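Local coordinates for reticulocyte-binding protein 2a (Plasmodium vivax, PDB 4Z8N), which probably helps the malaria parasite invade red blood cells, the crystallised part being its alpha-helical erythrocyte-binding domain, at residues N29-I34 with K128-I133; S180-V185 with E210-I215; G223-G228 with F265-A270. All blocks are in the same frame, centred on the assembly; numbering follows the deposited sequence.

How the contacts relate
All three contacts join helices of the elongated, mostly helical erythrocyte-binding domain, and they close one after another along the chain. Contact 1 pairs helix 26-37 with helix 119-136; contact 2 pairs helix 168-194 with helix 199-237; contact 3 pairs helix 199-237 with helix 246-297. Contacts 1 and 2 lie on opposite sides of the chain's centre, their own centres about 38 Å apart. Contact 3, about 8 Å from the middle of the chain, is about 19 Å from contact 1 and about 21 Å from contact 2, centre to centre. It touches contact 1 where Asn29 ND2 packs on Phe265 CA, and shares helix 199-237 with contact 2. Helix 246-297 also packs on side chains of contacts 1 and 2, so one long helix runs past all three.

Contact 1 (N29-I34 with K128-I133); sequences NYFAEI and KFNEKI
Phe31 and Phe129 form a T-shaped aromatic pair at the heart of a buried contact, carried mainly by side chains, between helix 26-37 and helix 119-136, which run nearly parallel, their local axes 21° apart. The evidence for the edge-to-face assignment is direct: the ring planes stand at 80°, the centroids are 4.8 Å apart, and CD2 of Phe129 sits 3.5 Å above the plane of the Phe31 ring, over its centre. Phe129 thus presents its edge, and Phe31 a face. The Phe31 CG lies anti to its carbonyl carbon (chi1 -64°), and although the CB of this residue does not head for the partner helix, the ring reaches it.

Ile133, one turn after Phe129, brings its CD1 obliquely to the same ring, 3.7 Å from Phe31 CD1. A looser touch between the CG2 methyls of Ile34 and Ile133 extends the apolar seam toward the C-terminal ends of the two segments. Asn130 places OD1 near the plane of the Phe31 ring, at its edge, and 3.5 Å from CE2 of Tyr30. Ile34 CG1 in turn lies over one face of the Tyr30 ring, toward its rim.

Helix 246-297 meets Tyr30 and Ile133 through Phe254, while helix 42-69 meets Phe129 through Val56 and Ile34 through Tyr48. With local axes 11.7 Å apart, large side chains must span the gap. Cohesion probably comes from dispersion, with a favourable edge-to-face term from Phe129 over Phe31, while the Asn130 oxygen lies against ring C-H groups of Tyr30 and Phe31.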
loop_
_atom_site.group_PDB
_atom_site.type_symbol
_atom_site.label_atom_id
_atom_site.label_comp_id
_atom_site.label_asym_id
_atom_site.label_seq_id
_atom_site.Cartn_x
_atom_site.Cartn_y
_atom_site.Cartn_z
ATOM N N ASN A 29 8.710 -4.411 7.453
ATOM C CA ASN A 29 8.949 -3.038 7.855
ATOM C C ASN A 29 9.124 -2.958 9.367
ATOM O O ASN A 29 9.988 -2.245 9.874
ATOM C CB ASN A 29 7.794 -2.144 7.405
ATOM C CG ASN A 29 8.203 -0.695 7.258
ATOM O OD1 ASN A 29 8.597 -0.048 8.226
ATOM N ND2 ASN A 29 8.100 -0.173 6.042
ATOM N N TYR A 30 8.294 -3.712 10.078
ATOM C CA TYR A 30 8.340 -3.766 11.533
ATOM C C TYR A 30 9.673 -4.325 12.038
ATOM O O TYR A 30 10.261 -3.792 12.980
ATOM C CB TYR A 30 7.171 -4.606 12.059
ATOM C CG TYR A 30 7.250 -4.936 13.532
ATOM C CD1 TYR A 30 6.896 -3.999 14.493
ATOM C CD2 TYR A 30 7.665 -6.192 13.961
ATOM C CE1 TYR A 30 6.963 -4.295 15.838
ATOM C CE2 TYR A 30 7.735 -6.499 15.308
ATOM C CZ TYR A 30 7.383 -5.546 16.240
ATOM O OH TYR A 30 7.448 -5.841 17.579
ATOM N N PHE A 31 10.152 -5.391 11.403
ATOM C CA PHE A 31 11.403 -6.019 11.813
ATOM C C PHE A 31 12.587 -5.077 11.611
ATOM O O PHE A 31 13.558 -5.115 12.371
ATOM C CB PHE A 31 11.626 -7.324 11.044
ATOM C CG PHE A 31 10.597 -8.381 11.334
ATOM C CD1 PHE A 31 10.013 -8.474 12.588
ATOM C CD2 PHE A 31 10.206 -9.274 10.349
ATOM C CE1 PHE A 31 9.063 -9.446 12.859
ATOM C CE2 PHE A 31 9.254 -10.247 10.612
ATOM C CZ PHE A 31 8.683 -10.333 11.870
ATOM N N ALA A 32 12.502 -4.230 10.590
ATOM C CA ALA A 32 13.538 -3.239 10.331
ATOM C C ALA A 32 13.526 -2.155 11.404
ATOM O O ALA A 32 14.577 -1.653 11.798
ATOM C CB ALA A 32 13.355 -2.622 8.948
ATOM N N GLU A 33 12.333 -1.806 11.877
ATOM C CA GLU A 33 12.183 -0.793 12.921
ATOM C C GLU A 33 12.758 -1.260 14.251
ATOM O O GLU A 33 13.441 -0.499 14.938
ATOM C CB GLU A 33 10.710 -0.415 13.100
ATOM C CG GLU A 33 10.146 0.390 11.946
ATOM C CD GLU A 33 10.904 1.683 11.722
ATOM O OE1 GLU A 33 11.279 2.334 12.722
ATOM O OE2 GLU A 33 11.135 2.043 10.550
ATOM N N ILE A 34 12.477 -2.509 14.610
ATOM C CA ILE A 34 12.999 -3.094 15.841
ATOM C C ILE A 34 14.525 -3.091 15.831
ATOM O O ILE A 34 15.165 -2.879 16.864
ATOM C CB ILE A 34 12.482 -4.535 16.043
ATOM C CG1 ILE A 34 10.976 -4.528 16.299
ATOM C CG2 ILE A 34 13.185 -5.212 17.212
ATOM C CD1 ILE A 34 10.582 -3.798 17.564
ATOM N N LYS A 128 6.733 -16.598 13.138
ATOM C CA LYS A 128 7.717 -17.386 13.873
ATOM C C LYS A 128 8.889 -16.528 14.340
ATOM O O LYS A 128 9.356 -16.669 15.470
ATOM C CB LYS A 128 8.225 -18.543 13.011
ATOM C CG LYS A 128 7.345 -19.783 13.056
ATOM C CD LYS A 128 7.624 -20.699 11.876
ATOM C CE LYS A 128 6.332 -21.253 11.294
ATOM N NZ LYS A 128 6.390 -21.356 9.808
ATOM N N PHE A 129 9.362 -15.639 13.473
ATOM C CA PHE A 129 10.453 -14.739 13.836
ATOM C C PHE A 129 10.001 -13.714 14.871
ATOM O O PHE A 129 10.773 -13.331 15.750
ATOM C CB PHE A 129 11.009 -14.023 12.606
ATOM C CG PHE A 129 12.141 -13.080 12.918
ATOM C CD1 PHE A 129 13.420 -13.566 13.148
ATOM C CD2 PHE A 129 11.926 -11.712 12.980
ATOM C CE1 PHE A 129 14.464 -12.704 13.437
ATOM C CE2 PHE A 129 12.968 -10.843 13.269
ATOM C CZ PHE A 129 14.237 -11.340 13.496
ATOM N N ASN A 130 8.751 -13.274 14.760
ATOM C CA ASN A 130 8.187 -12.321 15.710
ATOM C C ASN A 130 8.165 -12.882 17.128
ATOM O O ASN A 130 8.435 -12.164 18.089
ATOM C CB ASN A 130 6.774 -11.913 15.291
ATOM C CG ASN A 130 6.188 -10.840 16.189
ATOM O OD1 ASN A 130 6.660 -9.701 16.199
ATOM N ND2 ASN A 130 5.154 -11.193 16.942
ATOM N N GLU A 131 7.843 -14.166 17.253
ATOM C CA GLU A 131 7.849 -14.823 18.553
ATOM C C GLU A 131 9.281 -14.934 19.067
ATOM O O GLU A 131 9.529 -14.863 20.271
ATOM C CB GLU A 131 7.194 -16.207 18.477
ATOM C CG GLU A 131 7.185 -16.961 19.805
ATOM C CD GLU A 131 6.130 -18.055 19.868
ATOM O OE1 GLU A 131 6.434 -19.197 19.466
ATOM O OE2 GLU A 131 4.999 -17.776 20.324
ATOM N N LYS A 132 10.221 -15.091 18.142
ATOM C CA LYS A 132 11.629 -15.217 18.493
ATOM C C LYS A 132 12.164 -13.906 19.065
ATOM O O LYS A 132 13.053 -13.912 19.915
ATOM C CB LYS A 132 12.449 -15.643 17.273
ATOM C CG LYS A 132 13.862 -16.099 17.599
ATOM C CD LYS A 132 14.474 -16.874 16.442
ATOM C CE LYS A 132 15.776 -17.540 16.858
ATOM N NZ LYS A 132 16.266 -18.498 15.829
ATOM N N ILE A 133 11.612 -12.789 18.599
ATOM C CA ILE A 133 12.012 -11.472 19.083
ATOM C C ILE A 133 11.753 -11.330 20.583
ATOM O O ILE A 133 12.568 -10.760 21.309
ATOM C CB ILE A 133 11.273 -10.345 18.325
ATOM C CG1 ILE A 133 11.581 -10.416 16.828
ATOM C CG2 ILE A 133 11.667 -8.978 18.869
ATOM C CD1 ILE A 133 10.998 -9.270 16.025
#

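Contact 2 (S180-V185 with E210-I215); sequences SLQLGV and EMLDII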
loop_
_atom_site.group_PDB
_atom_site.type_symbol
_atom_site.label_atom_id
_atom_site.label_comp_id
_atom_site.label_asym_id
_atom_site.label_seq_id
_atom_site.Cartn_x
_atom_site.Cartn_y
_atom_site.Cartn_z
ATOM N N SER A 180 -16.367 13.296 -7.914
ATOM C CA SER A 180 -16.432 13.764 -9.297
ATOM C C SER A 180 -16.428 12.586 -10.272
ATOM O O SER A 180 -17.051 12.646 -11.334
ATOM C CB SER A 180 -15.277 14.724 -9.611
ATOM O OG SER A 180 -14.019 14.089 -9.476
ATOM N N LEU A 181 -15.736 11.513 -9.902
ATOM C CA LEU A 181 -15.720 10.300 -10.712
ATOM C C LEU A 181 -17.080 9.611 -10.691
ATOM O O LEU A 181 -17.514 9.052 -11.694
ATOM C CB LEU A 181 -14.640 9.337 -10.224
ATOM C CG LEU A 181 -13.191 9.752 -10.494
ATOM C CD1 LEU A 181 -12.233 8.789 -9.818
ATOM C CD2 LEU A 181 -12.911 9.831 -11.994
ATOM N N GLN A 182 -17.750 9.656 -9.543
ATOM C CA GLN A 182 -19.066 9.045 -9.418
ATOM C C GLN A 182 -20.091 9.831 -10.233
ATOM O O GLN A 182 -21.033 9.261 -10.786
ATOM C CB GLN A 182 -19.479 8.957 -7.947
ATOM C CG GLN A 182 -18.666 7.933 -7.158
ATOM C CD GLN A 182 -18.937 7.979 -5.665
ATOM O OE1 GLN A 182 -19.237 9.035 -5.105
ATOM N NE2 GLN A 182 -18.838 6.826 -5.012
ATOM N N LEU A 183 -19.896 11.143 -10.303
ATOM C CA LEU A 183 -20.697 11.992 -11.172
ATOM C C LEU A 183 -20.441 11.629 -12.629
ATOM O O LEU A 183 -21.374 11.526 -13.425
ATOM C CB LEU A 183 -20.382 13.469 -10.924
ATOM C CG LEU A 183 -20.871 14.472 -11.971
ATOM C CD1 LEU A 183 -22.392 14.493 -12.042
ATOM C CD2 LEU A 183 -20.327 15.863 -11.668
ATOM N N GLY A 184 -19.168 11.437 -12.968
ATOM C CA GLY A 184 -18.776 11.026 -14.306
ATOM C C GLY A 184 -19.424 9.717 -14.727
ATOM O O GLY A 184 -19.875 9.582 -15.864
ATOM N N VAL A 185 -19.473 8.754 -13.808
ATOM C CA VAL A 185 -20.091 7.452 -14.076
ATOM C C VAL A 185 -21.573 7.604 -14.378
ATOM O O VAL A 185 -22.073 7.068 -15.365
ATOM C CB VAL A 185 -19.886 6.474 -12.897
ATOM C CG1 VAL A 185 -20.716 5.220 -13.093
ATOM C CG2 VAL A 185 -18.401 6.115 -12.743
ATOM N N GLU A 210 -10.900 2.275 -13.140
ATOM C CA GLU A 210 -9.593 2.026 -12.547
ATOM C C GLU A 210 -9.169 3.203 -11.669
ATOM O O GLU A 210 -8.401 3.028 -10.729
ATOM C CB GLU A 210 -8.542 1.717 -13.628
ATOM C CG GLU A 210 -8.200 2.844 -14.585
ATOM C CD GLU A 210 -7.103 2.447 -15.572
ATOM O OE1 GLU A 210 -6.294 1.550 -15.248
ATOM O OE2 GLU A 210 -7.051 3.025 -16.677
ATOM N N MET A 211 -9.692 4.393 -11.944
ATOM C CA MET A 211 -9.428 5.526 -11.062
ATOM C C MET A 211 -10.145 5.342 -9.729
ATOM O O MET A 211 -9.600 5.676 -8.676
ATOM C CB MET A 211 -9.839 6.843 -11.717
ATOM C CG MET A 211 -8.830 7.337 -12.736
ATOM S SD MET A 211 -9.221 8.952 -13.428
ATOM C CE MET A 211 -8.857 10.023 -12.036
ATOM N N LEU A 212 -11.357 4.795 -9.775
ATOM C CA LEU A 212 -12.093 4.470 -8.558
ATOM C C LEU A 212 -11.393 3.344 -7.793
ATOM O O LEU A 212 -11.358 3.352 -6.562
ATOM C CB LEU A 212 -13.542 4.087 -8.883
ATOM C CG LEU A 212 -14.468 5.234 -9.310
ATOM C CD1 LEU A 212 -15.815 4.704 -9.783
ATOM C CD2 LEU A 212 -14.664 6.231 -8.179
ATOM N N ASP A 213 -10.827 2.388 -8.527
ATOM C CA ASP A 213 -10.086 1.280 -7.915
ATOM C C ASP A 213 -8.827 1.763 -7.209
ATOM O O ASP A 213 -8.488 1.287 -6.126
ATOM C CB ASP A 213 -9.709 0.235 -8.966
ATOM C CG ASP A 213 -10.897 -0.575 -9.433
ATOM O OD1 ASP A 213 -11.861 -0.725 -8.652
ATOM O OD2 ASP A 213 -10.865 -1.061 -10.582
ATOM N N ILE A 214 -8.127 2.697 -7.844
ATOM C CA ILE A 214 -6.951 3.318 -7.249
ATOM C C ILE A 214 -7.332 4.048 -5.961
ATOM O O ILE A 214 -6.620 3.971 -4.959
ATOM C CB ILE A 214 -6.280 4.302 -8.231
ATOM C CG1 ILE A 214 -5.656 3.544 -9.403
ATOM C CG2 ILE A 214 -5.220 5.125 -7.531
ATOM C CD1 ILE A 214 -5.065 4.448 -10.467
ATOM N N ILE A 215 -8.461 4.749 -5.988
ATOM C CA ILE A 215 -8.948 5.459 -4.804
ATOM C C ILE A 215 -9.270 4.480 -3.675
ATOM O O ILE A 215 -8.950 4.740 -2.512
ATOM C CB ILE A 215 -10.186 6.320 -5.136
ATOM C CG1 ILE A 215 -9.771 7.504 -6.009
ATOM C CG2 ILE A 215 -10.862 6.827 -3.866
ATOM C CD1 ILE A 215 -10.899 8.435 -6.362
#
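Leu181 projects from helix 168-194 into the side chains of Met211, Leu212 and Ile215 on helix 199-237, and its atoms can be taken in turn. Its CB already meets the partner, lying 3.7 Å from CD2 of Leu212. CG then leaves anti to the carbonyl carbon (chi1 -71°), and the branch divides the remaining work between two methyls. CD1 makes the most contacts: it is 3.6 Å from Met211 CB and also passes Leu212 CD2. Its distance to Ile215 CD1 is 3.7 Å. CD2 instead turns to the far end of Met211, touching both SD and CE at 4.1 Å. The methionine crosses the leucine at about a right angle, and its bend at chi3 (72°) sets CE beside CD2 of Leu181.

Leu212 likewise uses both methyls. While its CD2 rests against Leu181, its CD1 approaches CG2 of Val185, one turn further along helix 168-194, at a looser 4.2 Å. Gln182 adds a marginal touch through its CG.

The helices are consecutive and antiparallel, an alpha-hairpin within the Rh5 coiled-coil family region, with local axes inclined at 152° and 10.6 Å apart. Leu284 and Lys280 of helix 246-297 pack on Leu181 and Met211, respectively, so a third helix packs on the same two side chains. The contact is held by aliphatic and thioether dispersion, without polar bonds between the segments, which implies that close fit, centred on Leu181, supplies its cohesion.

Contact 3 (G223-G228 with F265-A270); sequences GKIIHG and FSLKRA
Ile225 reaches Leu267 and Ala270 because its CG1 stands anti to the carbonyl carbon (chi1 -64°) and its CD1 anti to CA (chi2 170°), extending the longer branch toward helix 246-297. CG1 passes 3.8 Å from Ser266 CB. The terminal CD1 rests 3.7 Å from both Leu267 CA and Ala270 CB, so it meets backbone as well as side chain. A further touch, from CD1 of Ile225 to CD1 of Leu267, is looser at 4.3 Å.

The small Ser266 and Ala270 are consistent with this close approach: one turn apart, both direct CB toward the opposing segment, and the local axes come within 8.5 Å. The two segments belong to consecutive, roughly antiparallel helices, 199-237 and 246-297, in the mainly helical erythrocyte-binding domain, and cross at -137°.

Beside Ile225, Lys224 sets CB 3.2 Å from Ser266 OG, a packing contact. That hydroxyl is hydrogen-bonded to ND1 of His221, a turn earlier on the lysine's own helix, giving the buried serine a polar partner. The lysine chain bends at chi2, and its NZ ends away from segment 265-270, hydrogen-bonded to the carbonyl oxygen of Gly15, near strand 17-19.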
loop_
_atom_site.group_PDB
_atom_site.type_symbol
_atom_site.label_atom_id
_atom_site.label_comp_id
_atom_site.label_asym_id
_atom_site.label_seq_id
_atom_site.Cartn_x
_atom_site.Cartn_y
_atom_site.Cartn_z
ATOM N N GLY A 223 -6.426 4.640 5.718
ATOM C CA GLY A 223 -6.883 4.093 6.983
ATOM C C GLY A 223 -5.730 3.663 7.875
ATOM O O GLY A 223 -5.763 3.878 9.086
ATOM N N LYS A 224 -4.709 3.058 7.273
ATOM C CA LYS A 224 -3.536 2.603 8.016
ATOM C C LYS A 224 -2.720 3.781 8.534
ATOM O O LYS A 224 -2.235 3.762 9.665
ATOM C CB LYS A 224 -2.653 1.708 7.144
ATOM C CG LYS A 224 -3.357 0.486 6.580
ATOM C CD LYS A 224 -3.800 -0.461 7.680
ATOM C CE LYS A 224 -4.331 -1.757 7.094
ATOM N NZ LYS A 224 -4.729 -2.726 8.149
ATOM N N ILE A 225 -2.563 4.799 7.693
ATOM C CA ILE A 225 -1.829 6.002 8.065
ATOM C C ILE A 225 -2.466 6.686 9.270
ATOM O O ILE A 225 -1.785 7.017 10.240
ATOM C CB ILE A 225 -1.762 6.993 6.894
ATOM C CG1 ILE A 225 -0.958 6.392 5.741
ATOM C CG2 ILE A 225 -1.151 8.313 7.341
ATOM C CD1 ILE A 225 -1.040 7.192 4.464
ATOM N N ILE A 226 -3.779 6.882 9.203
ATOM C CA ILE A 226 -4.525 7.510 10.288
ATOM C C ILE A 226 -4.470 6.665 11.561
ATOM O O ILE A 226 -4.278 7.190 12.658
ATOM C CB ILE A 226 -5.994 7.753 9.883
ATOM C CG1 ILE A 226 -6.068 8.838 8.807
ATOM C CG2 ILE A 226 -6.831 8.150 11.086
ATOM C CD1 ILE A 226 -7.470 9.110 8.308
ATOM N N HIS A 227 -4.625 5.354 11.401
ATOM C CA HIS A 227 -4.558 4.428 12.526
ATOM C C HIS A 227 -3.192 4.473 13.206
ATOM O O HIS A 227 -3.098 4.529 14.435
ATOM C CB HIS A 227 -4.862 3.003 12.061
ATOM C CG HIS A 227 -4.782 1.981 13.152
ATOM N ND1 HIS A 227 -3.678 1.176 13.338
ATOM C CD2 HIS A 227 -5.672 1.627 14.109
ATOM C CE1 HIS A 227 -3.890 0.373 14.366
ATOM N NE2 HIS A 227 -5.092 0.627 14.851
ATOM N N GLY A 228 -2.136 4.450 12.401
ATOM C CA GLY A 228 -0.784 4.470 12.925
ATOM C C GLY A 228 -0.442 5.775 13.617
ATOM O O GLY A 228 0.099 5.774 14.724
ATOM N N PHE A 265 4.607 2.077 6.280
ATOM C CA PHE A 265 4.325 1.143 5.197
ATOM C C PHE A 265 3.296 1.716 4.219
ATOM O O PHE A 265 3.437 1.572 3.005
ATOM C CB PHE A 265 3.832 -0.189 5.778
ATOM C CG PHE A 265 3.659 -1.282 4.761
ATOM C CD1 PHE A 265 4.760 -1.875 4.167
ATOM C CD2 PHE A 265 2.394 -1.740 4.427
ATOM C CE1 PHE A 265 4.604 -2.891 3.243
ATOM C CE2 PHE A 265 2.232 -2.758 3.503
ATOM C CZ PHE A 265 3.337 -3.333 2.910
ATOM N N SER A 266 2.274 2.381 4.748
ATOM C CA SER A 266 1.200 2.905 3.906
ATOM C C SER A 266 1.465 4.322 3.401
ATOM O O SER A 266 0.989 4.694 2.327
ATOM C CB SER A 266 -0.129 2.866 4.659
ATOM O OG SER A 266 -0.702 1.572 4.591
ATOM N N LEU A 267 2.220 5.106 4.166
ATOM C CA LEU A 267 2.529 6.481 3.773
ATOM C C LEU A 267 3.263 6.524 2.437
ATOM O O LEU A 267 2.938 7.327 1.564
ATOM C CB LEU A 267 3.367 7.178 4.849
ATOM C CG LEU A 267 3.783 8.619 4.541
ATOM C CD1 LEU A 267 2.562 9.523 4.474
ATOM C CD2 LEU A 267 4.777 9.135 5.572
ATOM N N LYS A 268 4.250 5.647 2.288
ATOM C CA LYS A 268 5.050 5.568 1.071
ATOM C C LYS A 268 4.180 5.310 -0.156
ATOM O O LYS A 268 4.450 5.825 -1.241
ATOM C CB LYS A 268 6.107 4.469 1.209
ATOM C CG LYS A 268 6.960 4.260 -0.029
ATOM C CD LYS A 268 8.080 3.269 0.233
ATOM C CE LYS A 268 7.781 1.917 -0.391
ATOM N NZ LYS A 268 8.866 0.939 -0.108
ATOM N N ARG A 269 3.127 4.522 0.031
ATOM C CA ARG A 269 2.240 4.136 -1.060
ATOM C C ARG A 269 1.209 5.214 -1.361
ATOM O O ARG A 269 0.789 5.377 -2.507
ATOM C CB ARG A 269 1.536 2.819 -0.729
ATOM C CG ARG A 269 2.498 1.685 -0.460
ATOM C CD ARG A 269 3.352 1.415 -1.683
ATOM N NE ARG A 269 2.610 0.698 -2.716
ATOM C CZ ARG A 269 2.874 0.776 -4.016
ATOM N NH1 ARG A 269 3.858 1.553 -4.448
ATOM N NH2 ARG A 269 2.150 0.081 -4.882
ATOM N N ALA A 270 0.809 5.948 -0.328
ATOM C CA ALA A 270 -0.159 7.025 -0.481
ATOM C C ALA A 270 0.349 8.104 -1.438
ATOM O O ALA A 270 -0.424 8.673 -2.207
ATOM C CB ALA A 270 -0.492 7.633 0.873
#